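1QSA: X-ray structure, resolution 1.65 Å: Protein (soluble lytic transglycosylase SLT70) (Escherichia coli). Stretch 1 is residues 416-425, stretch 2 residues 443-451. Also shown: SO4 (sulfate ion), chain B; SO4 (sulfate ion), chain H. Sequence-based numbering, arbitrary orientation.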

ATOM      1  N   GLN A 416      17.829 -16.164   1.522  1.00 15.78           N
ATOM      2  CA  GLN A 416      16.550 -15.580   1.956  1.00 16.41           C
ATOM      3  C   GLN A 416      15.577 -16.657   2.459  1.00 16.32           C
ATOM      4  O   GLN A 416      14.826 -16.426   3.425  1.00 15.04           O
ATOM      5  CB  GLN A 416      15.946 -14.718   0.844  1.00 15.56           C
ATOM      6  CG  GLN A 416      16.785 -13.464   0.568  1.00 16.49           C
ATOM      7  CD  GLN A 416      16.421 -12.770  -0.732  1.00 16.57           C
ATOM      8  OE1 GLN A 416      16.172 -13.425  -1.739  1.00 18.07           O
ATOM      9  NE2 GLN A 416      16.422 -11.438  -0.725  1.00 16.11           N
ATOM     10  N   ALA A 417      15.628 -17.846   1.849  1.00 15.75           N
ATOM     11  CA  ALA A 417      14.780 -18.967   2.264  1.00 15.42           C
ATOM     12  C   ALA A 417      15.263 -19.525   3.610  1.00 14.65           C
ATOM     13  O   ALA A 417      14.460 -19.914   4.459  1.00 14.09           O
ATOM     14  CB  ALA A 417      14.773 -20.071   1.179  1.00 17.15           C
ATOM     15  N   GLN A 418      16.584 -19.564   3.804  1.00 15.14           N
ATOM     16  CA  GLN A 418      17.134 -20.028   5.078  1.00 16.21           C
ATOM     17  C   GLN A 418      16.716 -19.059   6.174  1.00 14.42           C
ATOM     18  O   GLN A 418      16.330 -19.486   7.249  1.00 14.00           O
ATOM     19  CB  GLN A 418      18.657 -20.084   5.043  1.00 17.61           C
ATOM     20  CG  GLN A 418      19.238 -21.194   4.194  1.00 20.72           C
ATOM     21  CD  GLN A 418      20.750 -21.147   4.208  1.00 22.67           C
ATOM     22  OE1 GLN A 418      21.356 -20.126   3.874  1.00 24.25           O
ATOM     23  NE2 GLN A 418      21.371 -22.248   4.603  1.00 25.31           N
ATOM     24  N   LEU A 419      16.822 -17.756   5.900  1.00 15.21           N
ATOM     25  CA  LEU A 419      16.433 -16.736   6.872  1.00 12.90           C
ATOM     26  C   LEU A 419      14.926 -16.835   7.182  1.00 12.42           C
ATOM     27  O   LEU A 419      14.509 -16.741   8.338  1.00 11.81           O
ATOM     28  CB  LEU A 419      16.821 -15.332   6.368  1.00 13.26           C
ATOM     29  CG  LEU A 419      18.326 -14.994   6.427  1.00 15.88           C
ATOM     30  CD1 LEU A 419      18.621 -13.679   5.716  1.00 16.97           C
ATOM     31  CD2 LEU A 419      18.777 -14.924   7.892  1.00 16.54           C
ATOM     32  N   ALA A 420      14.114 -17.057   6.151  1.00 13.34           N
ATOM     33  CA  ALA A 420      12.670 -17.208   6.348  1.00 11.65           C
ATOM     34  C   ALA A 420      12.402 -18.399   7.283  1.00 11.63           C
ATOM     35  O   ALA A 420      11.660 -18.279   8.260  1.00 11.70           O
ATOM     36  CB  ALA A 420      11.962 -17.424   5.000  1.00 11.18           C
ATOM     37  N   ARG A 421      13.079 -19.519   7.028  1.00 11.95           N
ATOM     38  CA  ARG A 421      12.887 -20.724   7.845  1.00 12.78           C
ATOM     39  C   ARG A 421      13.433 -20.555   9.261  1.00 11.99           C
ATOM     40  O   ARG A 421      12.859 -21.075  10.207  1.00 12.10           O
ATOM     41  CB  ARG A 421      13.524 -21.938   7.168  1.00 13.56           C
ATOM     42  CG  ARG A 421      13.225 -23.256   7.874  1.00 15.54           C
ATOM     43  CD  ARG A 421      11.741 -23.584   7.821  1.00 17.30           C
ATOM     44  NE  ARG A 421      11.378 -24.665   8.740  1.00 19.39           N
ATOM     45  CZ  ARG A 421      10.257 -25.374   8.656  1.00 20.55           C
ATOM     46  NH1 ARG A 421       9.378 -25.125   7.690  1.00 21.15           N
ATOM     47  NH2 ARG A 421      10.013 -26.331   9.544  1.00 22.04           N
ATOM     48  N   TYR A 422      14.534 -19.817   9.396  1.00 12.19           N
ATOM     49  CA  TYR A 422      15.132 -19.556  10.710  1.00 11.85           C
ATOM     50  C   TYR A 422      14.120 -18.755  11.553  1.00 11.58           C
ATOM     51  O   TYR A 422      13.862 -19.076  12.707  1.00 12.47           O
ATOM     52  CB  TYR A 422      16.426 -18.760  10.552  1.00 13.23           C
ATOM     53  CG  TYR A 422      17.156 -18.539  11.849  1.00 14.59           C
ATOM     54  CD1 TYR A 422      18.034 -19.498  12.342  1.00 18.05           C
ATOM     55  CD2 TYR A 422      16.980 -17.364  12.578  1.00 16.68           C
ATOM     56  CE1 TYR A 422      18.726 -19.291  13.538  1.00 18.25           C
ATOM     57  CE2 TYR A 422      17.669 -17.146  13.782  1.00 18.34           C
ATOM     58  CZ  TYR A 422      18.536 -18.118  14.248  1.00 18.57           C
ATOM     59  OH  TYR A 422      19.216 -17.925  15.434  1.00 18.06           O
ATOM     60  N   ALA A 423      13.508 -17.746  10.938  1.00 10.82           N
ATOM     61  CA  ALA A 423      12.499 -16.932  11.620  1.00 11.12           C
ATOM     62  C   ALA A 423      11.299 -17.813  11.983  1.00 10.68           C
ATOM     63  O   ALA A 423      10.828 -17.791  13.117  1.00 10.99           O
ATOM     64  CB  ALA A 423      12.077 -15.784  10.717  1.00  9.25           C
ATOM     65  N   PHE A 424      10.834 -18.608  11.017  1.00 10.14           N
ATOM     66  CA  PHE A 424       9.716 -19.533  11.212  1.00 11.58           C
ATOM     67  C   PHE A 424      10.005 -20.486  12.390  1.00 10.83           C
ATOM     68  O   PHE A 424       9.153 -20.680  13.251  1.00 11.40           O
ATOM     69  CB  PHE A 424       9.464 -20.317   9.900  1.00 11.08           C
ATOM     70  CG  PHE A 424       8.370 -21.350   9.993  1.00 10.54           C
ATOM     71  CD1 PHE A 424       7.050 -21.019   9.687  1.00 12.56           C
ATOM     72  CD2 PHE A 424       8.657 -22.665  10.377  1.00 12.71           C
ATOM     73  CE1 PHE A 424       6.030 -21.978   9.760  1.00 14.01           C
ATOM     74  CE2 PHE A 424       7.638 -23.633  10.452  1.00 12.30           C
ATOM     75  CZ  PHE A 424       6.322 -23.286  10.144  1.00 13.30           C
ATOM     76  N   ASN A 425      11.220 -21.039  12.443  1.00 11.51           N
ATOM     77  CA  ASN A 425      11.601 -21.957  13.526  1.00 12.34           C
ATOM     78  C   ASN A 425      11.605 -21.296  14.904  1.00 13.45           C
ATOM     79  O   ASN A 425      11.410 -21.961  15.929  1.00 14.49           O
ATOM     80  CB  ASN A 425      12.974 -22.574  13.252  1.00 13.08           C
ATOM     81  CG  ASN A 425      12.958 -23.557  12.093  1.00 16.00           C
ATOM     82  OD1 ASN A 425      11.903 -24.016  11.670  1.00 16.85           O
ATOM     83  ND2 ASN A 425      14.132 -23.872  11.569  1.00 16.67           N
ATOM     84  N   ASP A 443       6.200 -19.808  -3.597  1.00 15.18           N
ATOM     85  CA  ASP A 443       5.776 -21.188  -3.426  1.00 14.39           C
ATOM     86  C   ASP A 443       6.222 -21.816  -2.103  1.00 14.87           C
ATOM     87  O   ASP A 443       5.921 -22.983  -1.849  1.00 14.40           O
ATOM     88  CB  ASP A 443       6.209 -22.050  -4.621  1.00 16.60           C
ATOM     89  CG  ASP A 443       5.522 -21.642  -5.914  1.00 19.46           C
ATOM     90  OD1 ASP A 443       4.282 -21.495  -5.920  1.00 18.29           O
ATOM     91  OD2 ASP A 443       6.224 -21.461  -6.933  1.00 21.31           O
ATOM     92  N   HIS A 444       6.937 -21.055  -1.265  1.00 14.40           N
ATOM     93  CA  HIS A 444       7.342 -21.554   0.062  1.00 13.38           C
ATOM     94  C   HIS A 444       6.157 -21.274   0.999  1.00 14.18           C
ATOM     95  O   HIS A 444       6.242 -20.480   1.945  1.00 12.52           O
ATOM     96  CB  HIS A 444       8.592 -20.823   0.563  1.00 15.53           C
ATOM     97  CG  HIS A 444       9.863 -21.318  -0.046  1.00 17.83           C
ATOM     98  ND1 HIS A 444      10.145 -21.197  -1.392  1.00 17.89           N
ATOM     99  CD2 HIS A 444      10.932 -21.940   0.506  1.00 17.65           C
ATOM    100  CE1 HIS A 444      11.333 -21.722  -1.640  1.00 17.81           C
ATOM    101  NE2 HIS A 444      11.828 -22.181  -0.506  1.00 17.39           N
ATOM    102  N   LEU A 445       5.052 -21.960   0.740  1.00 12.39           N
ATOM    103  CA  LEU A 445       3.822 -21.726   1.486  1.00 12.27           C
ATOM    104  C   LEU A 445       3.848 -21.837   3.001  1.00 12.45           C
ATOM    105  O   LEU A 445       3.165 -21.067   3.682  1.00 11.56           O
ATOM    106  CB  LEU A 445       2.665 -22.557   0.906  1.00 13.19           C
ATOM    107  CG  LEU A 445       2.343 -22.323  -0.574  1.00 13.25           C
ATOM    108  CD1 LEU A 445       1.112 -23.155  -0.972  1.00 15.15           C
ATOM    109  CD2 LEU A 445       2.109 -20.843  -0.853  1.00 13.90           C
ATOM    110  N   GLU A 446       4.623 -22.776   3.542  1.00 11.48           N
ATOM    111  CA  GLU A 446       4.653 -22.950   4.993  1.00 12.24           C
ATOM    112  C   GLU A 446       5.172 -21.702   5.707  1.00 11.36           C
ATOM    113  O   GLU A 446       4.631 -21.307   6.736  1.00 13.11           O
ATOM    114  CB  GLU A 446       5.483 -24.183   5.398  1.00 13.29           C
ATOM    115  CG  GLU A 446       5.186 -24.581   6.831  1.00 15.41           C
ATOM    116  CD  GLU A 446       5.827 -25.875   7.273  1.00 16.32           C
ATOM    117  OE1 GLU A 446       6.829 -26.299   6.664  1.00 17.10           O
ATOM    118  OE2 GLU A 446       5.312 -26.460   8.252  1.00 19.62           O
ATOM    119  N   GLU A 447       6.222 -21.095   5.152  1.00 11.90           N
ATOM    120  CA  GLU A 447       6.819 -19.889   5.727  1.00 11.14           C
ATOM    121  C   GLU A 447       5.982 -18.644   5.450  1.00 12.00           C
ATOM    122  O   GLU A 447       6.006 -17.682   6.230  1.00 11.94           O
ATOM    123  CB  GLU A 447       8.255 -19.689   5.220  1.00 11.69           C
ATOM    124  CG  GLU A 447       9.260 -20.769   5.675  1.00 13.71           C
ATOM    125  CD  GLU A 447       9.125 -22.078   4.920  1.00 17.05           C
ATOM    126  OE1 GLU A 447       8.700 -22.071   3.748  1.00 16.65           O
ATOM    127  OE2 GLU A 447       9.463 -23.131   5.496  1.00 19.10           O
ATOM    128  N   ARG A 448       5.238 -18.660   4.344  1.00 11.01           N
ATOM    129  CA  ARG A 448       4.369 -17.535   3.994  1.00 11.64           C
ATOM    130  C   ARG A 448       3.081 -17.530   4.829  1.00 10.97           C
ATOM    131  O   ARG A 448       2.466 -16.478   5.018  1.00 10.42           O
ATOM    132  CB  ARG A 448       3.939 -17.607   2.516  1.00 10.35           C
ATOM    133  CG  ARG A 448       5.071 -17.431   1.479  1.00 10.99           C
ATOM    134  CD  ARG A 448       4.505 -17.387   0.039  1.00 13.43           C
ATOM    135  NE  ARG A 448       3.639 -16.233  -0.144  1.00 12.24           N
ATOM    136  CZ  ARG A 448       2.579 -16.198  -0.952  1.00 15.75           C
ATOM    137  NH1 ARG A 448       2.282 -17.235  -1.734  1.00 14.82           N
ATOM    138  NH2 ARG A 448       1.835 -15.105  -1.012  1.00 15.83           N
ATOM    139  N   PHE A 449       2.651 -18.702   5.295  1.00  8.19           N
ATOM    140  CA  PHE A 449       1.399 -18.796   6.037  1.00  9.39           C
ATOM    141  C   PHE A 449       1.573 -19.574   7.324  1.00  9.47           C
ATOM    142  O   PHE A 449       0.960 -20.627   7.521  1.00 10.82           O
ATOM    143  CB  PHE A 449       0.338 -19.428   5.119  1.00  9.74           C
ATOM    144  CG  PHE A 449       0.095 -18.626   3.871  1.00 10.35           C
ATOM    145  CD1 PHE A 449      -0.629 -17.432   3.937  1.00 11.04           C
ATOM    146  CD2 PHE A 449       0.700 -18.987   2.658  1.00  9.14           C
ATOM    147  CE1 PHE A 449      -0.734 -16.598   2.814  1.00 10.01           C
ATOM    148  CE2 PHE A 449       0.605 -18.166   1.533  1.00 10.75           C
ATOM    149  CZ  PHE A 449      -0.110 -16.964   1.609  1.00 10.93           C
ATOM    150  N   PRO A 450       2.365 -19.021   8.258  1.00  9.86           N
ATOM    151  CA  PRO A 450       2.607 -19.690   9.535  1.00 11.62           C
ATOM    152  C   PRO A 450       1.374 -19.724  10.432  1.00 11.01           C
ATOM    153  O   PRO A 450       0.536 -18.821  10.354  1.00  9.91           O
ATOM    154  CB  PRO A 450       3.709 -18.836  10.154  1.00 12.17           C
ATOM    155  CG  PRO A 450       3.386 -17.450   9.654  1.00 11.09           C
ATOM    156  CD  PRO A 450       3.064 -17.716   8.198  1.00 10.79           C
ATOM    157  N   LEU A 451       1.283 -20.744  11.291  1.00 10.54           N
ATOM    158  CA  LEU A 451       0.167 -20.880  12.226  1.00 10.42           C
ATOM    159  C   LEU A 451       0.409 -19.982  13.435  1.00 10.73           C
ATOM    160  O   LEU A 451       0.561 -20.449  14.573  1.00 12.81           O
ATOM    161  CB  LEU A 451      -0.001 -22.339  12.665  1.00 12.82           C
ATOM    162  CG  LEU A 451      -0.343 -23.299  11.525  1.00 15.96           C
ATOM    163  CD1 LEU A 451      -0.468 -24.721  12.071  1.00 16.50           C
ATOM    164  CD2 LEU A 451      -1.633 -22.873  10.831  1.00 15.28           C
TER
HETATM  165  S   SO4 B 701      -1.021 -16.341  -3.476  1.00 30.99           S
HETATM  166  O1  SO4 B 701      -2.444 -16.639  -3.219  1.00 31.23           O
HETATM  167  O2  SO4 B 701      -0.201 -17.509  -3.099  1.00 29.06           O
HETATM  168  O3  SO4 B 701      -0.863 -16.067  -4.915  1.00 34.92           O
HETATM  169  O4  SO4 B 701      -0.588 -15.156  -2.715  1.00 31.20           O
HETATM  170  S   SO4 H 707       2.049 -11.600   0.369  1.00 61.16           S
HETATM  171  O1  SO4 H 707       1.011 -12.593   0.031  1.00 61.59           O
HETATM  172  O2  SO4 H 707       1.873 -10.398  -0.468  1.00 61.52           O
HETATM  173  O3  SO4 H 707       1.925 -11.231   1.789  1.00 61.29           O
HETATM  174  O4  SO4 H 707       3.376 -12.184   0.124  1.00 61.24           O
HETATM  175  O   HOH W   1       7.243 -27.401   9.990  1.00 24.89           O

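Stretch 1 is helical throughout, and one side of it, formed by Ala417, Ala420, Arg421 and Phe424, packs against the short helix 445-448 of stretch 2 and the residues flanking it; together the two stretches bury 348 Å². Gln416 makes no contact. At Ala417 the spacing is still wide, with CA 8.2 Å from CA of His444, the N-cap residue of the second helix; the imidazole spans much of this gap, its NE2 reaching 4.0 Å from the Ala417 CB. Gln418 and Leu419 are out of reach. Ala420 points its methyl toward stretch 2, CB lying 4.3 Å from CB of Glu447, and its small side chain leaves room for the folded side chain of that glutamate (chi1 m, chi2 p). Arg421 supplies the polar centre. Its CA-to-CB bond points sideways, but the chain (chi1 t, chi2 p) brings the guanidinium to stretch 2, where NH1 donates to Glu446 OE1 and to Glu447 OE2, both at 3.0 Å. Both acceptors lie at the guanidinium edge, near its plane, so one nitrogen serves two salt bridges and the charge of the buried Glu447 is met. Water 1 extends the link, accepting from Arg421 NH2 (3.0 Å) and donating to Glu446 OE2 (2.8 Å). Within the helix, Arg421 NE makes a weak hydrogen bond to Asn425 OD1 (3.0 Å). Tyr422 and Ala423 take no part. Phe424, with chi1 t, points toward stretch 2 and has the largest covered area, 82 Å²; here the backbones draw close, its CA 6.2 Å from CA of Glu447. Its ring packs on the aliphatic part of Glu446 (CZ to CG, 3.7 Å) and makes an apolar contact with Pro450 (CE1 to CB, 3.9 Å), which suits a hydrophobic side chain. Asn425 ends the stretch without touching stretch 2.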